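Local coordinates for cellulose hydrolase (Bacillus licheniformis, PDB 4YZT), which cleaves internal beta-1,4-glucosidic bonds of cellulose as a tri-modular family 5 endoglucanase, and is captured with cellotetraose bound, at residues A[252-255]-A[256-260]; A[327-331]-A[332-336]; A[169-172]-A[173-177]; A[486-490]-A[491-495]; A[442-445]-A[446-449]. All coordinates share one frame; numbering follows the deposited sequence.

Contact 1 (A[252-255]-A[256-260]); sequences DIKP and VYEKF
Between Ile253 and Lys259 the backbone of helix 243-261 runs through a kink: the nitrogen of Pro255 makes no bond to the preceding turn, Val256 N donates to Ile253 O at 3.0 Å, and the bond from Tyr257 N to the same oxygen is weak. Val256 N comes from above the carbonyl plane, 51° out of it. One residue on, the normal helical pattern returns, with Glu258 N bonded to Lys254 O at 2.9 Å and Lys259 N to Pro255 O. A wider pi-type turn follows at 257-260. Among the side chains, Lys254 and Glu258 pass across each other on one flank of the helix. Lys254 sets CG away from its own nitrogen (chi1 -177°) and stays extended, so its aliphatic part meets the carboxylate: CG lies 3.9 Å from Glu258 OE2 and CE 3.8 Å from Glu258 OE1. Glu258 CG also rests 3.4 Å from Lys254 O. Val256 touches Tyr222 of barrel strand 218-224 and, beside it, Lys203 of helix 203-208; at the surface Lys259 NZ is held by Leu207 O of that helix. Because Lys254 NZ stays 4.7 Å from Glu258 OE1, the two opposite charges are not in contact, and their attraction is probably a modest electrostatic contribution across one turn of the helix, with the methylenes of the lysine making the actual touch.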
loop_
_atom_site.group_PDB
_atom_site.type_symbol
_atom_site.label_atom_id
_atom_site.label_comp_id
_atom_site.label_asym_id
_atom_site.label_seq_id
_atom_site.Cartn_x
_atom_site.Cartn_y
_atom_site.Cartn_z
ATOM N N ASP A 252 15.759 0.755 9.783
ATOM C CA ASP A 252 15.724 1.200 8.395
ATOM C C ASP A 252 15.630 2.722 8.273
ATOM O O ASP A 252 16.352 3.321 7.481
ATOM C CB ASP A 252 14.547 0.563 7.642
ATOM C CG ASP A 252 14.906 -0.783 7.024
ATOM O OD1 ASP A 252 16.096 -1.162 7.057
ATOM O OD2 ASP A 252 13.995 -1.455 6.493
ATOM N N ILE A 253 14.758 3.346 9.054
ATOM C CA ILE A 253 14.438 4.754 8.816
ATOM C C ILE A 253 15.135 5.723 9.791
ATOM O O ILE A 253 15.310 6.901 9.470
ATOM C CB ILE A 253 12.907 4.975 8.852
ATOM C CG1 ILE A 253 12.368 4.886 10.277
ATOM C CG2 ILE A 253 12.206 3.957 7.944
ATOM C CD1 ILE A 253 10.880 5.192 10.363
ATOM N N LYS A 254 15.554 5.234 10.958
ATOM C CA LYS A 254 16.311 6.072 11.908
ATOM C C LYS A 254 17.524 6.830 11.310
ATOM O O LYS A 254 17.740 7.998 11.643
ATOM C CB LYS A 254 16.776 5.220 13.100
ATOM C CG LYS A 254 17.517 5.999 14.193
ATOM C CD LYS A 254 17.907 5.077 15.340
ATOM C CE LYS A 254 18.633 5.817 16.445
ATOM N NZ LYS A 254 18.914 4.902 17.584
ATOM N N PRO A 255 18.328 6.193 10.432
ATOM C CA PRO A 255 19.455 6.955 9.868
ATOM C C PRO A 255 19.041 8.173 9.036
ATOM O O PRO A 255 19.851 9.098 8.871
ATOM C CB PRO A 255 20.163 5.923 8.979
ATOM C CG PRO A 255 19.829 4.615 9.585
ATOM C CD PRO A 255 18.417 4.764 10.082
ATOM N N VAL A 256 17.815 8.177 8.519
ATOM C CA VAL A 256 17.334 9.310 7.724
ATOM C C VAL A 256 17.014 10.461 8.669
ATOM O O VAL A 256 17.273 11.630 8.363
ATOM C CB VAL A 256 16.095 8.942 6.873
ATOM C CG1 VAL A 256 15.545 10.164 6.150
ATOM C CG2 VAL A 256 16.459 7.859 5.865
ATOM N N TYR A 257 16.468 10.122 9.830
ATOM C CA TYR A 257 16.293 11.109 10.876
ATOM C C TYR A 257 17.648 11.667 11.307
ATOM O O TYR A 257 17.820 12.875 11.434
ATOM C CB TYR A 257 15.565 10.504 12.076
ATOM C CG TYR A 257 15.603 11.400 13.275
ATOM C CD1 TYR A 257 14.746 12.486 13.372
ATOM C CD2 TYR A 257 16.496 11.168 14.310
ATOM C CE1 TYR A 257 14.775 13.325 14.469
ATOM C CE2 TYR A 257 16.538 12.001 15.414
ATOM C CZ TYR A 257 15.671 13.078 15.487
ATOM O OH TYR A 257 15.695 13.910 16.581
ATOM N N GLU A 258 18.621 10.790 11.525
ATOM C CA GLU A 258 19.893 11.247 12.065
ATOM C C GLU A 258 20.698 12.112 11.087
ATOM O O GLU A 258 21.325 13.085 11.498
ATOM C CB GLU A 258 20.737 10.050 12.514
ATOM C CG GLU A 258 20.140 9.237 13.668
ATOM C CD GLU A 258 20.945 7.970 13.954
ATOM O OE1 GLU A 258 21.502 7.844 15.066
ATOM O OE2 GLU A 258 21.033 7.108 13.055
ATOM N N LYS A 259 20.692 11.767 9.804
ATOM C CA LYS A 259 21.490 12.509 8.826
ATOM C C LYS A 259 20.805 13.790 8.389
ATOM O O LYS A 259 21.470 14.802 8.160
ATOM C CB LYS A 259 21.794 11.654 7.585
ATOM C CG LYS A 259 22.758 12.348 6.613
ATOM C CD LYS A 259 23.270 11.422 5.524
ATOM C CE LYS A 259 24.397 12.086 4.748
ATOM N NZ LYS A 259 25.122 11.090 3.911
ATOM N N PHE A 260 19.481 13.746 8.279
ATOM C CA PHE A 260 18.764 14.831 7.614
ATOM C C PHE A 260 17.765 15.561 8.498
ATOM O O PHE A 260 17.838 16.778 8.614
ATOM C CB PHE A 260 18.053 14.306 6.369
ATOM C CG PHE A 260 18.999 13.820 5.288
ATOM C CD1 PHE A 260 19.912 14.686 4.707
ATOM C CD2 PHE A 260 18.951 12.504 4.844
ATOM C CE1 PHE A 260 20.792 14.243 3.715
ATOM C CE2 PHE A 260 19.805 12.057 3.844
ATOM C CZ PHE A 260 20.732 12.923 3.279
#

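Contact 2 (A[327-331]-A[332-336])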
loop_
_atom_site.group_PDB
_atom_site.type_symbol
_atom_site.label_atom_id
_atom_site.label_comp_id
_atom_site.label_asym_id
_atom_site.label_seq_id
_atom_site.Cartn_x
_atom_site.Cartn_y
_atom_site.Cartn_z
ATOM N N VAL A 327 -4.375 4.520 10.345
ATOM C CA VAL A 327 -3.482 5.483 9.686
ATOM C C VAL A 327 -3.807 6.924 10.093
ATOM O O VAL A 327 -2.914 7.713 10.382
ATOM C CB VAL A 327 -3.557 5.338 8.143
ATOM C CG1 VAL A 327 -2.917 6.536 7.434
ATOM C CG2 VAL A 327 -2.886 4.033 7.701
ATOM N N ILE A 328 -5.093 7.246 10.135
ATOM C CA ILE A 328 -5.572 8.559 10.558
ATOM C C ILE A 328 -5.124 8.933 11.979
ATOM O O ILE A 328 -4.667 10.054 12.228
ATOM C CB ILE A 328 -7.113 8.602 10.469
ATOM C CG1 ILE A 328 -7.529 8.497 9.002
ATOM C CG2 ILE A 328 -7.683 9.865 11.134
ATOM C CD1 ILE A 328 -6.881 9.538 8.116
ATOM N N GLN A 329 -5.256 7.992 12.907
ATOM C CA GLN A 329 -4.871 8.239 14.298
ATOM C C GLN A 329 -3.343 8.244 14.457
ATOM O O GLN A 329 -2.762 9.172 15.028
ATOM C CB GLN A 329 -5.508 7.187 15.206
ATOM C CG GLN A 329 -7.032 7.269 15.240
ATOM C CD GLN A 329 -7.516 8.569 15.845
ATOM O OE1 GLN A 329 -6.954 9.054 16.827
ATOM N NE2 GLN A 329 -8.571 9.144 15.264
ATOM N N ALA A 330 -2.691 7.214 13.928
ATOM C CA ALA A 330 -1.245 7.120 14.046
ATOM C C ALA A 330 -0.550 8.305 13.361
ATOM O O ALA A 330 0.480 8.781 13.833
ATOM C CB ALA A 330 -0.749 5.801 13.466
ATOM N N GLY A 331 -1.127 8.789 12.266
ATOM C CA GLY A 331 -0.545 9.901 11.534
ATOM C C GLY A 331 -0.669 11.219 12.279
ATOM O O GLY A 331 -0.017 12.203 11.903
ATOM N N ARG A 332 -1.512 11.242 13.317
ATOM C CA ARG A 332 -1.622 12.387 14.224
ATOM C C ARG A 332 -0.882 12.147 15.539
ATOM O O ARG A 332 -1.037 12.910 16.499
ATOM C CB ARG A 332 -3.096 12.697 14.509
ATOM C CG ARG A 332 -3.800 13.373 13.355
ATOM C CD ARG A 332 -5.321 13.411 13.540
ATOM N NE ARG A 332 -5.930 14.305 12.557
ATOM C CZ ARG A 332 -6.161 13.982 11.285
ATOM N NH1 ARG A 332 -5.839 12.767 10.840
ATOM N NH2 ARG A 332 -6.710 14.872 10.456
ATOM N N GLY A 333 -0.091 11.078 15.586
ATOM C CA GLY A 333 0.707 10.765 16.762
ATOM C C GLY A 333 -0.041 10.040 17.868
ATOM O O GLY A 333 0.402 10.028 19.011
ATOM N N VAL A 334 -1.175 9.436 17.529
ATOM C CA VAL A 334 -1.995 8.731 18.516
ATOM C C VAL A 334 -1.846 7.221 18.332
ATOM O O VAL A 334 -2.198 6.681 17.294
ATOM C CB VAL A 334 -3.476 9.135 18.394
ATOM C CG1 VAL A 334 -4.326 8.431 19.448
ATOM C CG2 VAL A 334 -3.617 10.655 18.505
ATOM N N PRO A 335 -1.272 6.540 19.325
ATOM C CA PRO A 335 -1.123 5.084 19.234
ATOM C C PRO A 335 -2.461 4.335 19.238
ATOM O O PRO A 335 -3.423 4.754 19.894
ATOM C CB PRO A 335 -0.313 4.739 20.481
ATOM C CG PRO A 335 0.443 6.008 20.787
ATOM C CD PRO A 335 -0.519 7.106 20.455
ATOM N N ASN A 336 -2.494 3.228 18.502
ATOM C CA ASN A 336 -3.674 2.381 18.394
ATOM C C ASN A 336 -3.448 1.029 19.047
ATOM O O ASN A 336 -2.399 0.401 18.846
ATOM C CB ASN A 336 -4.047 2.166 16.924
ATOM C CG ASN A 336 -4.201 3.464 16.169
ATOM O OD1 ASN A 336 -5.224 4.143 16.283
ATOM N ND2 ASN A 336 -3.187 3.815 15.379
#
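Arg332 starts with CG opposite its carbonyl carbon (chi1 -75°) and then runs extended to NE, which carries the guanidinium back along the helix to Ile328. There NH1 donates to Ile328 O at 3.3 Å, with the oxygen at the edge of the guanidinium and only 3° out of its plane; NH2 goes to Gly67 O. Ile328 lies alongside the arginine, its CG2 3.5 Å from Arg332 NH1. Further round the turn, Gln329 and Val334 point the same way, and OE1 of the glutamine sits 3.8 Å from Val334 CG1. Asn336 crosses Gln329 at about a right angle, the two amide planes 87° apart, and brings OD1 to 3.2 Å from Gln329 CB. That amide is fixed by outside partners: ND2 donates to Asp288 OD1, and OD1 accepts from Ala422 N. Gln329 O is gripped from opposite faces of its plane by Arg332 N and Val334 N, each at 3.0 Å, while Gly333 N donates to Ala330 O at 2.9 Å. With Gly333 at positive phi, the bonds from Val334 N and Gly333 N form the Schellman motif that ends helix 321-330 and turns the chain toward strand 338-347.

Contact 3 (A[169-172]-A[173-177]); sequences YQMN and LLNRE
Met171 and Asn175 meet in a local contact, four residues apart within helix 168-184. The bent chain of Met171 (chi2 83°) swings its methyl back across the asparagine, so that CE lies 3.1 Å from Asn175 OD1 and 3.6 Å from its ND2; the same methyl reaches Leu174 CD2 at 4.2 Å. Below them the backbone is regular helix, with Asn175 N bonded to Met171 O at 2.9 Å and nearly straight at hydrogen (167°). This helix is the crossover of a beta-alpha-beta unit in the TIM barrel, linking strand 155-158 to strand 194-196. Leu174 and Leu173 face helix 130-147, meeting Leu137 and Leu134, whereas the asparagines look to the loops after the neighbouring elements: Asn175 ND2 donates to Gly197 O, and Asn172 binds Ser209 O and Glu211 N. A water joins the two amides, accepting from Asn175 ND2 at 2.8 Å and donating to Asn172 OD1 at 2.9 Å. Replacing Asn175 with a leucine would probably leave Gly197 O and this water without their donor. One residue along, Arg176 N closes on Asn172 O at 3.1 Å, and the arginine CB rests near that same oxygen.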
loop_
_atom_site.group_PDB
_atom_site.type_symbol
_atom_site.label_atom_id
_atom_site.label_comp_id
_atom_site.label_asym_id
_atom_site.label_seq_id
_atom_site.Cartn_x
_atom_site.Cartn_y
_atom_site.Cartn_z
ATOM N N TYR A 169 25.484 10.981 -10.002
ATOM C CA TYR A 169 25.918 12.317 -10.388
ATOM C C TYR A 169 24.870 13.000 -11.255
ATOM O O TYR A 169 24.569 14.183 -11.077
ATOM C CB TYR A 169 27.246 12.249 -11.140
ATOM C CG TYR A 169 27.761 13.593 -11.543
ATOM C CD1 TYR A 169 28.627 14.289 -10.709
ATOM C CD2 TYR A 169 27.398 14.174 -12.753
ATOM C CE1 TYR A 169 29.109 15.526 -11.059
ATOM C CE2 TYR A 169 27.878 15.421 -13.114
ATOM C CZ TYR A 169 28.734 16.091 -12.258
ATOM O OH TYR A 169 29.247 17.333 -12.583
ATOM N N GLN A 170 24.332 12.246 -12.210
ATOM C CA GLN A 170 23.304 12.768 -13.100
ATOM C C GLN A 170 22.022 13.102 -12.348
ATOM O O GLN A 170 21.344 14.084 -12.649
ATOM C CB GLN A 170 23.008 11.752 -14.199
ATOM C CG GLN A 170 24.093 11.636 -15.249
ATOM C CD GLN A 170 23.697 10.651 -16.325
ATOM O OE1 GLN A 170 23.566 9.455 -16.060
ATOM N NE2 GLN A 170 23.470 11.152 -17.540
ATOM N N MET A 171 21.696 12.264 -11.372
ATOM C CA MET A 171 20.555 12.506 -10.506
ATOM C C MET A 171 20.712 13.831 -9.770
ATOM O O MET A 171 19.791 14.642 -9.705
ATOM C CB MET A 171 20.401 11.376 -9.495
ATOM C CG MET A 171 19.313 11.653 -8.476
ATOM S SD MET A 171 17.673 11.213 -9.088
ATOM C CE MET A 171 16.845 12.786 -9.112
ATOM N N ASN A 172 21.891 14.042 -9.204
ATOM C CA ASN A 172 22.135 15.279 -8.482
ATOM C C ASN A 172 22.121 16.492 -9.418
ATOM O O ASN A 172 21.610 17.556 -9.053
ATOM C CB ASN A 172 23.445 15.179 -7.701
ATOM C CG ASN A 172 23.327 14.246 -6.490
ATOM O OD1 ASN A 172 22.269 14.156 -5.845
ATOM N ND2 ASN A 172 24.411 13.543 -6.182
ATOM N N LEU A 173 22.640 16.321 -10.635
ATOM C CA LEU A 173 22.559 17.363 -11.655
ATOM C C LEU A 173 21.109 17.654 -12.010
ATOM O O LEU A 173 20.717 18.811 -12.157
ATOM C CB LEU A 173 23.327 16.961 -12.926
ATOM C CG LEU A 173 23.154 17.877 -14.150
ATOM C CD1 LEU A 173 23.679 19.268 -13.851
ATOM C CD2 LEU A 173 23.843 17.315 -15.398
ATOM N N LEU A 174 20.319 16.595 -12.160
ATOM C CA LEU A 174 18.942 16.738 -12.597
ATOM C C LEU A 174 18.179 17.521 -11.539
ATOM O O LEU A 174 17.432 18.434 -11.868
ATOM C CB LEU A 174 18.302 15.368 -12.843
ATOM C CG LEU A 174 16.852 15.254 -13.330
ATOM C CD1 LEU A 174 16.634 13.870 -13.953
ATOM C CD2 LEU A 174 15.864 15.459 -12.193
ATOM N N ASN A 175 18.371 17.159 -10.273
ATOM C CA ASN A 175 17.704 17.872 -9.177
ATOM C C ASN A 175 18.041 19.355 -9.169
ATOM O O ASN A 175 17.148 20.203 -9.026
ATOM C CB ASN A 175 18.073 17.261 -7.821
ATOM C CG ASN A 175 17.354 15.958 -7.556
ATOM O OD1 ASN A 175 16.348 15.655 -8.200
ATOM N ND2 ASN A 175 17.849 15.186 -6.589
ATOM N N ARG A 176 19.328 19.666 -9.327
ATOM C CA ARG A 176 19.800 21.040 -9.292
ATOM C C ARG A 176 19.243 21.861 -10.455
ATOM O O ARG A 176 18.837 23.008 -10.277
ATOM C CB ARG A 176 21.338 21.070 -9.308
ATOM C CG ARG A 176 21.925 22.482 -9.278
ATOM C CD ARG A 176 23.441 22.494 -9.072
ATOM N NE ARG A 176 24.173 21.722 -10.078
ATOM C CZ ARG A 176 24.653 20.501 -9.871
ATOM N NH1 ARG A 176 24.485 19.923 -8.693
ATOM N NH2 ARG A 176 25.314 19.863 -10.835
ATOM N N GLU A 177 19.237 21.274 -11.649
ATOM C CA GLU A 177 18.834 21.993 -12.848
ATOM C C GLU A 177 17.337 22.243 -12.880
ATOM O O GLU A 177 16.897 23.333 -13.250
ATOM C CB GLU A 177 19.263 21.232 -14.100
ATOM C CG GLU A 177 20.767 21.207 -14.302
ATOM C CD GLU A 177 21.320 22.568 -14.654
ATOM O OE1 GLU A 177 20.910 23.114 -15.702
ATOM O OE2 GLU A 177 22.155 23.096 -13.884
HETATM O O HOH W 1 20.178 16.096 -5.408
#

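Contact 4 (A[486-490]-A[491-495]); sequences PYLNY and DEDFY
Asp493 runs beside Asn489: its CB sits 3.2 Å from Asn489 O, CG lies 3.6 Å from Asn489 N, and at the tip OD2 accepts from Asn489 N at 2.8 Å, met on the anti side and 20° out of the carboxylate plane. The other tip atom, OD1, forms a salt bridge with Arg506. In return Asp493 N donates to Asn489 O. Beyond them Asn489 ND2 reaches Glu492 OE1 at 2.9 Å from above the carboxylate plane, though the oxygen lies close to the amide plane (14° out of it); an alanine in place of Glu492 would probably leave this amide NH without its acceptor. Phe494 packs under the turn, with Tyr490 CA over its face 3.9 Å from the ring centroid and Leu488 CB 3.8 Å from Phe494 CD2. Asn489 OD1 accepts from Trp235 N of the catalytic domain, and the side chain of Asp491 lies about 6 Å from a glucose unit of the bound glucan, as fits a tight loop of the C-terminal module set against the substrate site.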
loop_
_atom_site.group_PDB
_atom_site.type_symbol
_atom_site.label_atom_id
_atom_site.label_comp_id
_atom_site.label_asym_id
_atom_site.label_seq_id
_atom_site.Cartn_x
_atom_site.Cartn_y
_atom_site.Cartn_z
ATOM N N PRO A 486 8.978 -23.170 -3.547
ATOM C CA PRO A 486 7.853 -23.547 -4.406
ATOM C C PRO A 486 6.711 -22.564 -4.268
ATOM O O PRO A 486 5.718 -22.659 -5.001
ATOM C CB PRO A 486 7.470 -24.927 -3.873
ATOM C CG PRO A 486 7.719 -24.786 -2.386
ATOM C CD PRO A 486 8.986 -23.945 -2.289
ATOM N N TYR A 487 6.842 -21.613 -3.349
ATOM C CA TYR A 487 5.732 -20.691 -3.101
ATOM C C TYR A 487 5.639 -19.645 -4.204
ATOM O O TYR A 487 6.646 -19.101 -4.664
ATOM C CB TYR A 487 5.852 -20.042 -1.717
ATOM C CG TYR A 487 5.365 -20.990 -0.637
ATOM C CD1 TYR A 487 6.238 -21.845 -0.000
ATOM C CD2 TYR A 487 4.015 -21.060 -0.307
ATOM C CE1 TYR A 487 5.801 -22.730 0.959
ATOM C CE2 TYR A 487 3.564 -21.937 0.654
ATOM C CZ TYR A 487 4.455 -22.767 1.283
ATOM O OH TYR A 487 4.014 -23.644 2.246
ATOM N N LEU A 488 4.405 -19.412 -4.645
ATOM C CA LEU A 488 4.087 -18.487 -5.724
ATOM C C LEU A 488 3.808 -17.073 -5.199
ATOM O O LEU A 488 3.767 -16.844 -3.983
ATOM C CB LEU A 488 2.873 -18.998 -6.515
ATOM C CG LEU A 488 2.943 -20.447 -7.036
ATOM C CD1 LEU A 488 1.652 -20.796 -7.760
ATOM C CD2 LEU A 488 4.124 -20.621 -7.972
ATOM N N ASN A 489 3.584 -16.133 -6.115
ATOM C CA ASN A 489 3.391 -14.726 -5.747
ATOM C C ASN A 489 1.974 -14.240 -6.021
ATOM O O ASN A 489 1.437 -14.437 -7.112
ATOM C CB ASN A 489 4.378 -13.833 -6.497
ATOM C CG ASN A 489 5.838 -14.079 -6.103
ATOM O OD1 ASN A 489 6.128 -14.708 -5.092
ATOM N ND2 ASN A 489 6.758 -13.554 -6.905
ATOM N N TYR A 490 1.369 -13.595 -5.028
ATOM C CA TYR A 490 0.025 -13.035 -5.183
ATOM C C TYR A 490 -0.132 -12.169 -6.438
ATOM O O TYR A 490 0.766 -11.399 -6.789
ATOM C CB TYR A 490 -0.340 -12.211 -3.952
ATOM C CG TYR A 490 -1.645 -11.447 -4.094
ATOM C CD1 TYR A 490 -2.866 -12.113 -4.103
ATOM C CD2 TYR A 490 -1.653 -10.062 -4.225
ATOM C CE1 TYR A 490 -4.064 -11.419 -4.231
ATOM C CE2 TYR A 490 -2.848 -9.360 -4.351
ATOM C CZ TYR A 490 -4.048 -10.049 -4.356
ATOM O OH TYR A 490 -5.238 -9.360 -4.484
ATOM N N ASP A 491 -1.272 -12.342 -7.105
ATOM C CA ASP A 491 -1.711 -11.542 -8.252
ATOM C C ASP A 491 -0.988 -11.964 -9.536
ATOM O O ASP A 491 -1.648 -12.311 -10.502
ATOM C CB ASP A 491 -1.530 -10.037 -7.995
ATOM C CG ASP A 491 -2.535 -9.177 -8.751
ATOM O OD1 ASP A 491 -3.668 -9.635 -9.018
ATOM O OD2 ASP A 491 -2.189 -8.022 -9.069
ATOM N N GLU A 492 0.346 -11.951 -9.563
ATOM C CA GLU A 492 1.014 -12.341 -10.808
ATOM C C GLU A 492 0.907 -13.852 -11.043
ATOM O O GLU A 492 0.853 -14.287 -12.197
ATOM C CB GLU A 492 2.478 -11.881 -10.832
ATOM C CG GLU A 492 3.412 -12.622 -9.922
ATOM C CD GLU A 492 4.817 -12.020 -9.910
ATOM O OE1 GLU A 492 5.756 -12.723 -9.496
ATOM O OE2 GLU A 492 4.982 -10.835 -10.293
ATOM N N ASP A 493 0.813 -14.638 -9.967
ATOM C CA ASP A 493 0.710 -16.096 -10.088
ATOM C C ASP A 493 -0.654 -16.662 -9.701
ATOM O O ASP A 493 -1.062 -17.704 -10.215
ATOM C CB ASP A 493 1.762 -16.785 -9.221
ATOM C CG ASP A 493 3.177 -16.490 -9.668
ATOM O OD1 ASP A 493 3.381 -16.250 -10.875
ATOM O OD2 ASP A 493 4.080 -16.540 -8.808
ATOM N N PHE A 494 -1.349 -16.021 -8.760
ATOM C CA PHE A 494 -2.618 -16.588 -8.298
ATOM C C PHE A 494 -3.555 -15.537 -7.744
ATOM O O PHE A 494 -3.136 -14.443 -7.371
ATOM C CB PHE A 494 -2.388 -17.672 -7.222
ATOM C CG PHE A 494 -1.795 -17.146 -5.922
ATOM C CD1 PHE A 494 -2.613 -16.567 -4.945
ATOM C CD2 PHE A 494 -0.435 -17.241 -5.676
ATOM C CE1 PHE A 494 -2.080 -16.082 -3.760
ATOM C CE2 PHE A 494 0.110 -16.764 -4.483
ATOM C CZ PHE A 494 -0.720 -16.185 -3.521
ATOM N N TYR A 495 -4.831 -15.884 -7.673
ATOM C CA TYR A 495 -5.796 -15.031 -6.983
ATOM C C TYR A 495 -7.059 -15.798 -6.639
ATOM O O TYR A 495 -7.295 -16.907 -7.142
ATOM C CB TYR A 495 -6.146 -13.786 -7.819
ATOM C CG TYR A 495 -6.700 -14.055 -9.207
ATOM C CD1 TYR A 495 -5.860 -14.361 -10.277
ATOM C CD2 TYR A 495 -8.068 -13.971 -9.454
ATOM C CE1 TYR A 495 -6.379 -14.593 -11.559
ATOM C CE2 TYR A 495 -8.596 -14.208 -10.738
ATOM C CZ TYR A 495 -7.743 -14.513 -11.779
ATOM O OH TYR A 495 -8.261 -14.736 -13.042
#

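Contact 5 (A[442-445]-A[446-449]); sequences TISQ and SAIS
The Ser444 carbonyl is the flat group that the turn is built round: Ala447 N stands over its plane, 60° out of it, and donates to Ser444 O at 2.9 Å. With the backbone angles of Gln445 and Ser446, this bond makes a type I beta turn from Ser444 to Ala447. Near the same oxygen lie Ala447 CB at 3.7 Å and Ile448 CG1 at 3.5 Å. The Gln445 carbonyl has Ile448 CG1 3.6 Å from its oxygen. On one side of the turn, Ile443 and Ile448 cross at about a right angle, CG2 of the first 3.8 Å from CG1 of the second, an apolar touch between the residues before and after the bend. On the other side Ser444 sets OG opposite its nitrogen (chi1 169°), facing the chain terminus, where it bonds to Pro536 O. Ser446 OG, in one of its two conformers, also reaches Pro536 OXT and lies near Ser444 OG, so its share in holding the C-terminal carboxylate is less certain. The turn follows strand 440-444, which pairs in parallel with strand 527-535, while Ile443 and Ile448 both rest on Leu508 of helix 505-510.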
loop_
_atom_site.group_PDB
_atom_site.type_symbol
_atom_site.label_atom_id
_atom_site.label_comp_id
_atom_site.label_asym_id
_atom_site.label_seq_id
_atom_site.Cartn_x
_atom_site.Cartn_y
_atom_site.Cartn_z
ATOM N N THR A 442 -6.424 -31.238 -16.446
ATOM C CA THR A 442 -5.445 -31.550 -17.473
ATOM C C THR A 442 -5.347 -30.354 -18.396
ATOM O O THR A 442 -6.362 -29.818 -18.845
ATOM C CB THR A 442 -5.817 -32.817 -18.248
ATOM O OG1 THR A 442 -5.846 -33.925 -17.342
ATOM C CG2 THR A 442 -4.801 -33.114 -19.372
ATOM N N ILE A 443 -4.119 -29.914 -18.640
ATOM C CA ILE A 443 -3.860 -28.780 -19.508
ATOM C C ILE A 443 -3.010 -29.212 -20.705
ATOM O O ILE A 443 -2.003 -29.904 -20.548
ATOM C CB ILE A 443 -3.163 -27.653 -18.739
ATOM C CG1 ILE A 443 -4.138 -27.066 -17.713
ATOM C CG2 ILE A 443 -2.652 -26.576 -19.688
ATOM C CD1 ILE A 443 -3.631 -25.859 -17.011
ATOM N N SER A 444 -3.440 -28.816 -21.896
ATOM C CA SER A 444 -2.647 -28.981 -23.100
ATOM C C SER A 444 -1.745 -27.759 -23.276
ATOM O O SER A 444 -2.227 -26.618 -23.309
ATOM C CB SER A 444 -3.553 -29.177 -24.308
ATOM O OG SER A 444 -2.811 -29.095 -25.510
ATOM N N GLN A 445 -0.440 -27.998 -23.384
ATOM C CA GLN A 445 0.546 -26.908 -23.454
ATOM C C GLN A 445 0.331 -25.977 -24.644
ATOM O O GLN A 445 0.601 -24.776 -24.567
ATOM C CB GLN A 445 1.966 -27.467 -23.527
ATOM C CG GLN A 445 2.374 -28.330 -22.357
ATOM C CD GLN A 445 3.790 -28.856 -22.505
ATOM O OE1 GLN A 445 4.013 -29.927 -23.074
ATOM N NE2 GLN A 445 4.755 -28.113 -21.977
ATOM N N SER A 446 -0.141 -26.542 -25.746
ATOM C CA SER A 446 -0.360 -25.778 -26.965
ATOM C C SER A 446 -1.698 -25.052 -26.937
ATOM O O SER A 446 -1.989 -24.234 -27.808
ATOM C CB SER A 446 -0.295 -26.697 -28.184
ATOM O OG SER A 446 -1.285 -27.705 -28.100
ATOM N N ALA A 447 -2.509 -25.353 -25.930
ATOM C CA ALA A 447 -3.850 -24.792 -25.853
ATOM C C ALA A 447 -4.023 -23.806 -24.698
ATOM O O ALA A 447 -5.143 -23.418 -24.381
ATOM C CB ALA A 447 -4.877 -25.915 -25.741
ATOM N N ILE A 448 -2.923 -23.388 -24.084
ATOM C CA ILE A 448 -3.012 -22.466 -22.953
ATOM C C ILE A 448 -3.469 -21.081 -23.403
ATOM O O ILE A 448 -2.881 -20.492 -24.306
ATOM C CB ILE A 448 -1.665 -22.327 -22.219
ATOM C CG1 ILE A 448 -1.218 -23.689 -21.671
ATOM C CG2 ILE A 448 -1.786 -21.298 -21.099
ATOM C CD1 ILE A 448 0.076 -23.641 -20.888
ATOM N N SER A 449 -4.516 -20.563 -22.768
ATOM C CA SER A 449 -5.069 -19.259 -23.133
ATOM C C SER A 449 -5.881 -18.705 -21.970
ATOM O O SER A 449 -7.055 -19.030 -21.813
ATOM C CB SER A 449 -5.941 -19.366 -24.386
ATOM O OG SER A 449 -6.249 -18.082 -24.910
#

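Overall arrangement
From the N terminus the chain meets contact 3 first, then contact 1, contact 2, contact 5 and contact 4. Each is formed within one continuous stretch, helical in contacts 3 and 1 and a turn or loop in the others, so they follow in series: none nests in or crosses another. Contacts 3 and 1 lie on two outer helices of the TIM barrel, their centres 22 Å apart. Contact 2 ends helix 321-330 and leads into strand 338-347, handing the chain from the barrel to the middle module. Contacts 5 and 4 belong to the C-terminal module, with centres 19 Å apart; both border helix 505-510, and contact 4 also reaches back to the barrel beside the bound glucan.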